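Local coordinates for protein putative peptidase (Chlamydophila abortus, PDB 3CE2) that probably acts as a zinc-dependent oligopeptidase of the M3B family, cutting small bioactive peptides, at residues Tyr298-Lys302 with Leu462-Phe466; Ala318-Gln322 with Glu452-Thr456; Gln125-Leu131 with Ile155-Ser159. All coordinates share one frame; numbering follows the deposited sequence.

In the fold
Interactions 1 and 2 both use helix 451-487 and belong to the M3 peptidase part of the chain, with centres 12 Å apart. Interaction 2 is nested along the chain inside the loop that interaction 1 closes. K302 joins them directly: its NZ makes a probable hydrogen bond to A318 O (3.1 Å), and its CG packs on L320 CD1. The zinc ion bound by H402, H406 and E430, an HExxH-type site that probably marks the active centre, is held by none of the residues of these contacts; the side chain of H312, a ligand of another zinc ion, is about 11 Å from that of K302. Interaction 3 stands across the chain's centre, its centre 47 Å from that of interaction 1 and 54 Å from that of interaction 2.

Interaction 1 of 3, residues Tyr298-Lys302 with Leu462-Phe466; sequences YFSIK and LDTIF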
loop_
_atom_site.group_PDB
_atom_site.type_symbol
_atom_site.label_atom_id
_atom_site.label_comp_id
_atom_site.label_asym_id
_atom_site.label_seq_id
_atom_site.Cartn_x
_atom_site.Cartn_y
_atom_site.Cartn_z
ATOM N N TYR A 298 -24.079 -6.928 7.041
ATOM C CA TYR A 298 -23.881 -5.517 6.701
ATOM C C TYR A 298 -24.704 -5.096 5.518
ATOM O O TYR A 298 -25.402 -4.091 5.595
ATOM C CB TYR A 298 -22.409 -5.187 6.410
ATOM C CG TYR A 298 -22.198 -3.749 5.962
ATOM C CD1 TYR A 298 -22.757 -2.684 6.681
ATOM C CD2 TYR A 298 -21.440 -3.448 4.821
ATOM C CE1 TYR A 298 -22.568 -1.360 6.281
ATOM C CE2 TYR A 298 -21.246 -2.124 4.408
ATOM C CZ TYR A 298 -21.811 -1.091 5.147
ATOM O OH TYR A 298 -21.613 0.205 4.756
ATOM N N PHE A 299 -24.624 -5.859 4.428
ATOM C CA PHE A 299 -25.396 -5.543 3.231
ATOM C C PHE A 299 -26.918 -5.529 3.416
ATOM O O PHE A 299 -27.591 -4.721 2.790
ATOM C CB PHE A 299 -24.995 -6.430 2.055
ATOM C CG PHE A 299 -23.622 -6.139 1.514
ATOM C CD1 PHE A 299 -22.930 -4.987 1.905
ATOM C CD2 PHE A 299 -23.034 -6.991 0.583
ATOM C CE1 PHE A 299 -21.656 -4.698 1.408
ATOM C CE2 PHE A 299 -21.752 -6.720 0.071
ATOM C CZ PHE A 299 -21.062 -5.565 0.491
ATOM N N SER A 300 -27.479 -6.389 4.267
ATOM C CA SER A 300 -28.939 -6.344 4.464
ATOM C C SER A 300 -29.325 -5.060 5.158
ATOM O O SER A 300 -30.390 -4.493 4.899
ATOM C CB SER A 300 -29.447 -7.502 5.306
ATOM O OG SER A 300 -28.492 -8.526 5.341
ATOM N N ILE A 301 -28.484 -4.603 6.073
ATOM C CA ILE A 301 -28.771 -3.324 6.675
ATOM C C ILE A 301 -28.867 -2.308 5.561
ATOM O O ILE A 301 -29.812 -1.538 5.499
ATOM C CB ILE A 301 -27.677 -2.897 7.633
ATOM C CG1 ILE A 301 -27.635 -3.852 8.821
ATOM C CG2 ILE A 301 -27.894 -1.459 8.066
ATOM C CD1 ILE A 301 -26.562 -3.504 9.809
ATOM N N LYS A 302 -27.886 -2.314 4.663
ATOM C CA LYS A 302 -27.902 -1.391 3.528
ATOM C C LYS A 302 -29.161 -1.586 2.695
ATOM O O LYS A 302 -29.810 -0.609 2.357
ATOM C CB LYS A 302 -26.647 -1.522 2.659
ATOM C CG LYS A 302 -25.461 -0.708 3.139
ATOM C CD LYS A 302 -24.561 -0.328 1.944
ATOM C CE LYS A 302 -23.659 0.866 2.235
ATOM N NZ LYS A 302 -22.806 1.176 1.067
ATOM N N LEU A 462 -17.559 1.153 7.282
ATOM C CA LEU A 462 -17.766 -0.241 6.919
ATOM C C LEU A 462 -17.495 -0.489 5.438
ATOM O O LEU A 462 -16.907 -1.515 5.071
ATOM C CB LEU A 462 -19.136 -0.736 7.373
ATOM C CG LEU A 462 -19.230 -0.763 8.913
ATOM C CD1 LEU A 462 -20.645 -0.599 9.430
ATOM C CD2 LEU A 462 -18.581 -2.029 9.511
ATOM N N ASP A 463 -17.883 0.456 4.585
ATOM C CA ASP A 463 -17.573 0.343 3.144
ATOM C C ASP A 463 -16.066 0.107 2.949
ATOM O O ASP A 463 -15.646 -0.756 2.160
ATOM C CB ASP A 463 -18.002 1.607 2.378
ATOM C CG ASP A 463 -19.546 1.762 2.255
ATOM O OD1 ASP A 463 -20.320 0.783 2.497
ATOM O OD2 ASP A 463 -19.979 2.893 1.903
ATOM N N THR A 464 -15.263 0.880 3.681
ATOM C CA THR A 464 -13.813 0.778 3.632
ATOM C C THR A 464 -13.347 -0.589 4.117
ATOM O O THR A 464 -12.590 -1.290 3.437
ATOM C CB THR A 464 -13.192 1.839 4.541
ATOM O OG1 THR A 464 -13.466 3.129 3.997
ATOM C CG2 THR A 464 -11.704 1.650 4.671
ATOM N N ILE A 465 -13.811 -0.970 5.303
ATOM C CA ILE A 465 -13.472 -2.273 5.848
ATOM C C ILE A 465 -13.901 -3.389 4.886
ATOM O O ILE A 465 -13.113 -4.284 4.560
ATOM C CB ILE A 465 -14.099 -2.470 7.228
ATOM C CG1 ILE A 465 -13.574 -1.407 8.182
ATOM C CG2 ILE A 465 -13.727 -3.796 7.764
ATOM C CD1 ILE A 465 -14.220 -1.460 9.544
ATOM N N PHE A 466 -15.136 -3.328 4.407
ATOM C CA PHE A 466 -15.596 -4.391 3.512
ATOM C C PHE A 466 -14.902 -4.412 2.167
ATOM O O PHE A 466 -14.675 -5.484 1.632
ATOM C CB PHE A 466 -17.126 -4.468 3.399
ATOM C CG PHE A 466 -17.749 -5.206 4.541
ATOM C CD1 PHE A 466 -17.797 -6.600 4.535
ATOM C CD2 PHE A 466 -18.217 -4.519 5.661
ATOM C CE1 PHE A 466 -18.319 -7.288 5.614
ATOM C CE2 PHE A 466 -18.748 -5.207 6.749
ATOM C CZ PHE A 466 -18.806 -6.583 6.719
#
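The Y298 ring packs against L462 and F466 where two helices of the largely helical M3 peptidase fold, 292-306 and 451-487, run roughly antiparallel, their local axes at 141° and 12.3 Å apart at closest approach. With its CG anti to the backbone N (chi1 176°), Y298 sends the ring toward helix 451-487. L462 CB sits over one face in a CH-pi contact, 3.8 Å from the ring centroid and offset toward the rim, while L462 CD1 lies near CE1 of the same ring. F466 makes a slid, nearly parallel pair with Y298: the planes differ by 11°, yet the centroids are 5.1 Å apart, so overlap is slight and CD2 of Y298 meets CD2 of F466. F470 continues the aromatic packing by stacking on F466.

At the ring's edge the hydroxyl donates to the D463 carboxylate, whose plane is turned well away from that of the ring. The extended K302 chain reaches the same carboxylate oxygen in a salt bridge, and its ammonium is shared between this carboxylate and the main-chain carbonyl of V316, to which it also donates. D463 OD1 thus receives two donors from opposite faces of the carboxylate plane, Y298 OH at 2.7 Å from above it and K302 NZ at 2.9 Å on the syn side.

Interaction 2 of 3, residues Ala318-Gln322 with Glu452-Thr456; sequences APLSQ and EEKIT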
loop_
_atom_site.group_PDB
_atom_site.type_symbol
_atom_site.label_atom_id
_atom_site.label_comp_id
_atom_site.label_asym_id
_atom_site.label_seq_id
_atom_site.Cartn_x
_atom_site.Cartn_y
_atom_site.Cartn_z
ATOM N N ALA A 318 -23.787 2.478 -2.714
ATOM C CA ALA A 318 -24.824 3.495 -2.573
ATOM C C ALA A 318 -24.743 4.122 -1.190
ATOM O O ALA A 318 -24.456 3.430 -0.214
ATOM C CB ALA A 318 -26.180 2.869 -2.769
ATOM N N PRO A 319 -25.004 5.428 -1.086
ATOM C CA PRO A 319 -24.980 6.031 0.242
ATOM C C PRO A 319 -26.302 5.799 0.980
ATOM O O PRO A 319 -27.340 5.626 0.347
ATOM C CB PRO A 319 -24.805 7.530 -0.041
ATOM C CG PRO A 319 -24.847 7.681 -1.534
ATOM C CD PRO A 319 -25.358 6.402 -2.120
ATOM N N LEU A 320 -26.252 5.795 2.307
ATOM C CA LEU A 320 -27.450 5.636 3.116
ATOM C C LEU A 320 -27.980 6.973 3.578
ATOM O O LEU A 320 -29.183 7.137 3.750
ATOM C CB LEU A 320 -27.164 4.770 4.326
ATOM C CG LEU A 320 -27.424 3.280 4.141
ATOM C CD1 LEU A 320 -26.992 2.849 2.795
ATOM C CD2 LEU A 320 -26.683 2.470 5.193
ATOM N N SER A 321 -27.086 7.933 3.786
ATOM C CA SER A 321 -27.496 9.232 4.315
ATOM C C SER A 321 -26.713 10.334 3.649
ATOM O O SER A 321 -25.801 10.064 2.888
ATOM C CB SER A 321 -27.301 9.299 5.835
ATOM O OG SER A 321 -25.929 9.201 6.191
ATOM N N GLN A 322 -27.067 11.577 3.956
ATOM C CA GLN A 322 -26.495 12.717 3.272
ATOM C C GLN A 322 -26.033 13.790 4.258
ATOM O O GLN A 322 -25.006 13.637 4.925
ATOM C CB GLN A 322 -27.534 13.279 2.311
ATOM C CG GLN A 322 -27.032 14.373 1.403
ATOM C CD GLN A 322 -28.166 15.013 0.619
ATOM O OE1 GLN A 322 -28.114 16.197 0.288
ATOM N NE2 GLN A 322 -29.206 14.232 0.333
ATOM N N GLU A 452 -27.824 11.431 11.541
ATOM C CA GLU A 452 -27.496 11.350 10.119
ATOM C C GLU A 452 -25.987 11.260 9.950
ATOM O O GLU A 452 -25.482 10.541 9.089
ATOM C CB GLU A 452 -28.073 12.530 9.330
ATOM C CG GLU A 452 -29.581 12.402 9.008
ATOM C CD GLU A 452 -29.909 11.324 7.949
ATOM O OE1 GLU A 452 -29.463 11.466 6.781
ATOM O OE2 GLU A 452 -30.632 10.346 8.279
ATOM N N GLU A 453 -25.267 11.979 10.794
ATOM C CA GLU A 453 -23.819 11.940 10.770
ATOM C C GLU A 453 -23.345 10.533 11.132
ATOM O O GLU A 453 -22.634 9.881 10.371
ATOM C CB GLU A 453 -23.289 12.949 11.775
ATOM C CG GLU A 453 -21.905 13.471 11.509
ATOM C CD GLU A 453 -21.427 14.414 12.617
ATOM O OE1 GLU A 453 -20.267 14.894 12.541
ATOM O OE2 GLU A 453 -22.214 14.671 13.563
ATOM N N LYS A 454 -23.762 10.058 12.295
ATOM C CA LYS A 454 -23.418 8.717 12.723
ATOM C C LYS A 454 -23.567 7.681 11.612
ATOM O O LYS A 454 -22.728 6.796 11.453
ATOM C CB LYS A 454 -24.265 8.313 13.920
ATOM C CG LYS A 454 -23.962 9.100 15.183
ATOM C CD LYS A 454 -24.534 8.383 16.402
ATOM C CE LYS A 454 -24.280 9.160 17.684
ATOM N NZ LYS A 454 -24.040 8.228 18.825
ATOM N N ILE A 455 -24.640 7.773 10.845
ATOM C CA ILE A 455 -24.840 6.815 9.778
ATOM C C ILE A 455 -23.811 7.077 8.698
ATOM O O ILE A 455 -23.162 6.150 8.215
ATOM C CB ILE A 455 -26.266 6.865 9.224
ATOM C CG1 ILE A 455 -27.236 6.408 10.315
ATOM C CG2 ILE A 455 -26.406 5.962 8.002
ATOM C CD1 ILE A 455 -28.707 6.583 9.962
ATOM N N THR A 456 -23.628 8.347 8.351
ATOM C CA THR A 456 -22.622 8.720 7.380
ATOM C C THR A 456 -21.270 8.130 7.768
ATOM O O THR A 456 -20.659 7.421 6.982
ATOM C CB THR A 456 -22.569 10.242 7.188
ATOM O OG1 THR A 456 -23.680 10.633 6.382
ATOM C CG2 THR A 456 -21.311 10.676 6.457
#
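S321 carries its OG between the backbone N and the carbonyl carbon (chi1 64°), and T456 holds OG1 beside its backbone N (chi1 -77°), which brings the two hydroxyls together. They share a hydrogen bond of 2.7 Å between S321 OG and T456 OG1, in which either may be the donor. The contact ties the loop between helices 292-306 and 330-340 to the first turns of helix 451-487, and the nearest CA atoms are those of S321 and T456, 5.8 Å apart.

Around the hydroxyl pair the helix offers one polar wall and one apolar wall. S321 OG lies 3.2 Å from E452 O, the carbonyl that already accepts the helical bond from T456 N. E452 bends about its CB-CG bond (chi2 -71°) and brings its carboxylate back toward the loop, with OE1 3.2 Å from S321 CB and 3.7 Å from Q322 N. On the other wall, I455 directs its CG2 branch, anti to its own backbone N, at the loop; this methyl meets S321 OG at 3.7 Å and L320 CB at 3.9 Å. Behind that methyl, L320 turns to helix 292-306, where it touches C305 and L306, while I455 also meets L609 near the chain's end.

The chemistry is mixed: a hydroxyl-hydroxyl bond in which either group could donate sits at the protein surface beside a glutamate carboxylate, flanked by the contact of L320 CB with the I455 CG2 methyl, so the loop is attached to the helix by one hydroxyl-hydroxyl bond and a small apolar patch without a salt bridge.

Interaction 3 of 3, residues Gln125-Leu131 with Ile155-Ser159; sequences QPALTSL and IFRLS
The CG2 methyl of T129 is the bump at the centre of this contact, entering a hollow formed by I155 and L158. It lies 3.2 Å from I155 O, 3.8 Å from I155 CG2 and 4.0 Å from L158 CB. The torsion of T129 explains this: OG1 takes the position between the backbone N and the carbonyl carbon (chi1 59°), turned back toward the carbonyls of Q125 and P126, and leaves CG2 to face the other segment. The T129 and I155 side chains cross at about a right angle.

On one flank, I155 CG2 touches both the T129 CG2 methyl and the L128 CB methylene. At the rim, the bent chain of Q125 brings NE2 across L158 CD1, 3.7 Å away. On the other flank the F156 ring enters beside L128: L128 O lies at the ring's edge, in its plane, 3.8 Å from F156 CE1. That same CE1 also meets L128 CD2 and, more distantly, L131 CD1. The ring's remaining surroundings include I136, H139 and L140 of helix 133-141, the helix that lies between the two segments in the chain.

Beyond the threonine, S159 CB rests 3.4 Å from T129 O. A type I turn from F156 to S159 shapes this end, and F156 O accepts from both N and OG of S159; S159 OG is 2.8 Å from F156 O and nearly in line with the C=O bond (angle at O 171°). No hydrogen bond crosses between the segments. The arrangement is side-chain packing between the C-terminal parts of two short helices, joining helices 124-129 and 149-156 in the helical oligopeptidase F region, away from the zinc sites.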
loop_
_atom_site.group_PDB
_atom_site.type_symbol
_atom_site.label_atom_id
_atom_site.label_comp_id
_atom_site.label_asym_id
_atom_site.label_seq_id
_atom_site.Cartn_x
_atom_site.Cartn_y
_atom_site.Cartn_z
ATOM N N GLN A 125 24.610 -7.636 -4.799
ATOM C CA GLN A 125 23.643 -8.683 -4.514
ATOM C C GLN A 125 24.005 -10.091 -5.051
ATOM O O GLN A 125 23.930 -11.070 -4.314
ATOM C CB GLN A 125 22.239 -8.287 -4.946
ATOM C CG GLN A 125 21.386 -9.516 -5.221
ATOM C CD GLN A 125 20.050 -9.434 -4.553
ATOM O OE1 GLN A 125 19.797 -8.530 -3.761
ATOM N NE2 GLN A 125 19.188 -10.385 -4.847
ATOM N N PRO A 126 24.382 -10.207 -6.335
ATOM C CA PRO A 126 24.614 -11.582 -6.793
ATOM C C PRO A 126 25.941 -12.183 -6.316
ATOM O O PRO A 126 26.053 -13.413 -6.226
ATOM C CB PRO A 126 24.573 -11.469 -8.330
ATOM C CG PRO A 126 24.935 -10.068 -8.622
ATOM C CD PRO A 126 24.594 -9.216 -7.405
ATOM N N ALA A 127 26.934 -11.343 -6.015
ATOM C CA ALA A 127 28.192 -11.858 -5.447
ATOM C C ALA A 127 27.941 -12.470 -4.070
ATOM O O ALA A 127 28.543 -13.490 -3.726
ATOM C CB ALA A 127 29.246 -10.764 -5.349
ATOM N N LEU A 128 27.047 -11.840 -3.295
ATOM C CA LEU A 128 26.654 -12.335 -1.979
ATOM C C LEU A 128 25.818 -13.598 -2.045
ATOM O O LEU A 128 26.129 -14.577 -1.370
ATOM C CB LEU A 128 25.897 -11.272 -1.197
ATOM C CG LEU A 128 26.758 -10.078 -0.795
ATOM C CD1 LEU A 128 25.927 -8.856 -0.313
ATOM C CD2 LEU A 128 27.728 -10.534 0.261
ATOM N N THR A 129 24.759 -13.583 -2.849
ATOM C CA THR A 129 23.894 -14.744 -2.941
ATOM C C THR A 129 24.624 -15.947 -3.505
ATOM O O THR A 129 24.128 -17.064 -3.409
ATOM C CB THR A 129 22.624 -14.498 -3.782
ATOM O OG1 THR A 129 22.992 -14.099 -5.110
ATOM C CG2 THR A 129 21.791 -13.429 -3.145
ATOM N N SER A 130 25.803 -15.744 -4.076
ATOM C CA SER A 130 26.552 -16.898 -4.562
ATOM C C SER A 130 27.762 -17.361 -3.698
ATOM O O SER A 130 28.528 -18.213 -4.135
ATOM C CB SER A 130 26.967 -16.681 -6.012
ATOM O OG SER A 130 27.917 -15.645 -6.066
ATOM N N LEU A 131 27.934 -16.819 -2.491
ATOM C CA LEU A 131 28.885 -17.390 -1.525
ATOM C C LEU A 131 28.461 -18.787 -1.085
ATOM O O LEU A 131 27.273 -19.105 -1.093
ATOM C CB LEU A 131 28.954 -16.515 -0.287
ATOM C CG LEU A 131 29.337 -15.106 -0.664
ATOM C CD1 LEU A 131 29.514 -14.281 0.560
ATOM C CD2 LEU A 131 30.631 -15.182 -1.471
ATOM N N ILE A 155 19.425 -11.103 2.295
ATOM C CA ILE A 155 20.105 -11.353 1.043
ATOM C C ILE A 155 20.578 -12.786 0.858
ATOM O O ILE A 155 20.449 -13.340 -0.221
ATOM C CB ILE A 155 21.266 -10.435 0.861
ATOM C CG1 ILE A 155 20.741 -8.994 0.681
ATOM C CG2 ILE A 155 22.100 -10.932 -0.321
ATOM C CD1 ILE A 155 21.838 -7.911 0.715
ATOM N N PHE A 156 21.131 -13.386 1.904
ATOM C CA PHE A 156 21.624 -14.773 1.841
ATOM C C PHE A 156 20.493 -15.801 1.723
ATOM O O PHE A 156 20.709 -16.911 1.267
ATOM C CB PHE A 156 22.480 -15.122 3.073
ATOM C CG PHE A 156 23.771 -14.326 3.208
ATOM C CD1 PHE A 156 24.613 -14.122 2.127
ATOM C CD2 PHE A 156 24.159 -13.830 4.441
ATOM C CE1 PHE A 156 25.813 -13.410 2.264
ATOM C CE2 PHE A 156 25.342 -13.116 4.579
ATOM C CZ PHE A 156 26.173 -12.913 3.472
ATOM N N ARG A 157 19.288 -15.446 2.142
ATOM C CA ARG A 157 18.182 -16.386 2.027
ATOM C C ARG A 157 17.884 -16.727 0.569
ATOM O O ARG A 157 17.197 -17.709 0.274
ATOM C CB ARG A 157 16.918 -15.830 2.717
ATOM C CG ARG A 157 16.841 -16.233 4.181
ATOM C CD ARG A 157 15.715 -15.538 4.952
ATOM N NE ARG A 157 14.434 -16.217 4.787
ATOM C CZ ARG A 157 13.502 -15.826 3.933
ATOM N NH1 ARG A 157 13.706 -14.731 3.184
ATOM N NH2 ARG A 157 12.375 -16.524 3.846
ATOM N N LEU A 158 18.392 -15.906 -0.341
ATOM C CA LEU A 158 18.077 -16.051 -1.761
ATOM C C LEU A 158 18.993 -17.049 -2.465
ATOM O O LEU A 158 18.746 -17.448 -3.599
ATOM C CB LEU A 158 18.106 -14.682 -2.469
ATOM C CG LEU A 158 16.922 -13.776 -2.075
ATOM C CD1 LEU A 158 16.983 -12.365 -2.677
ATOM C CD2 LEU A 158 15.611 -14.467 -2.385
ATOM N N SER A 159 20.049 -17.448 -1.776
ATOM C CA SER A 159 21.029 -18.383 -2.314
ATOM C C SER A 159 20.379 -19.701 -2.748
ATOM O O SER A 159 20.675 -20.214 -3.819
ATOM C CB SER A 159 22.089 -18.669 -1.246
ATOM O OG SER A 159 21.475 -19.280 -0.108
#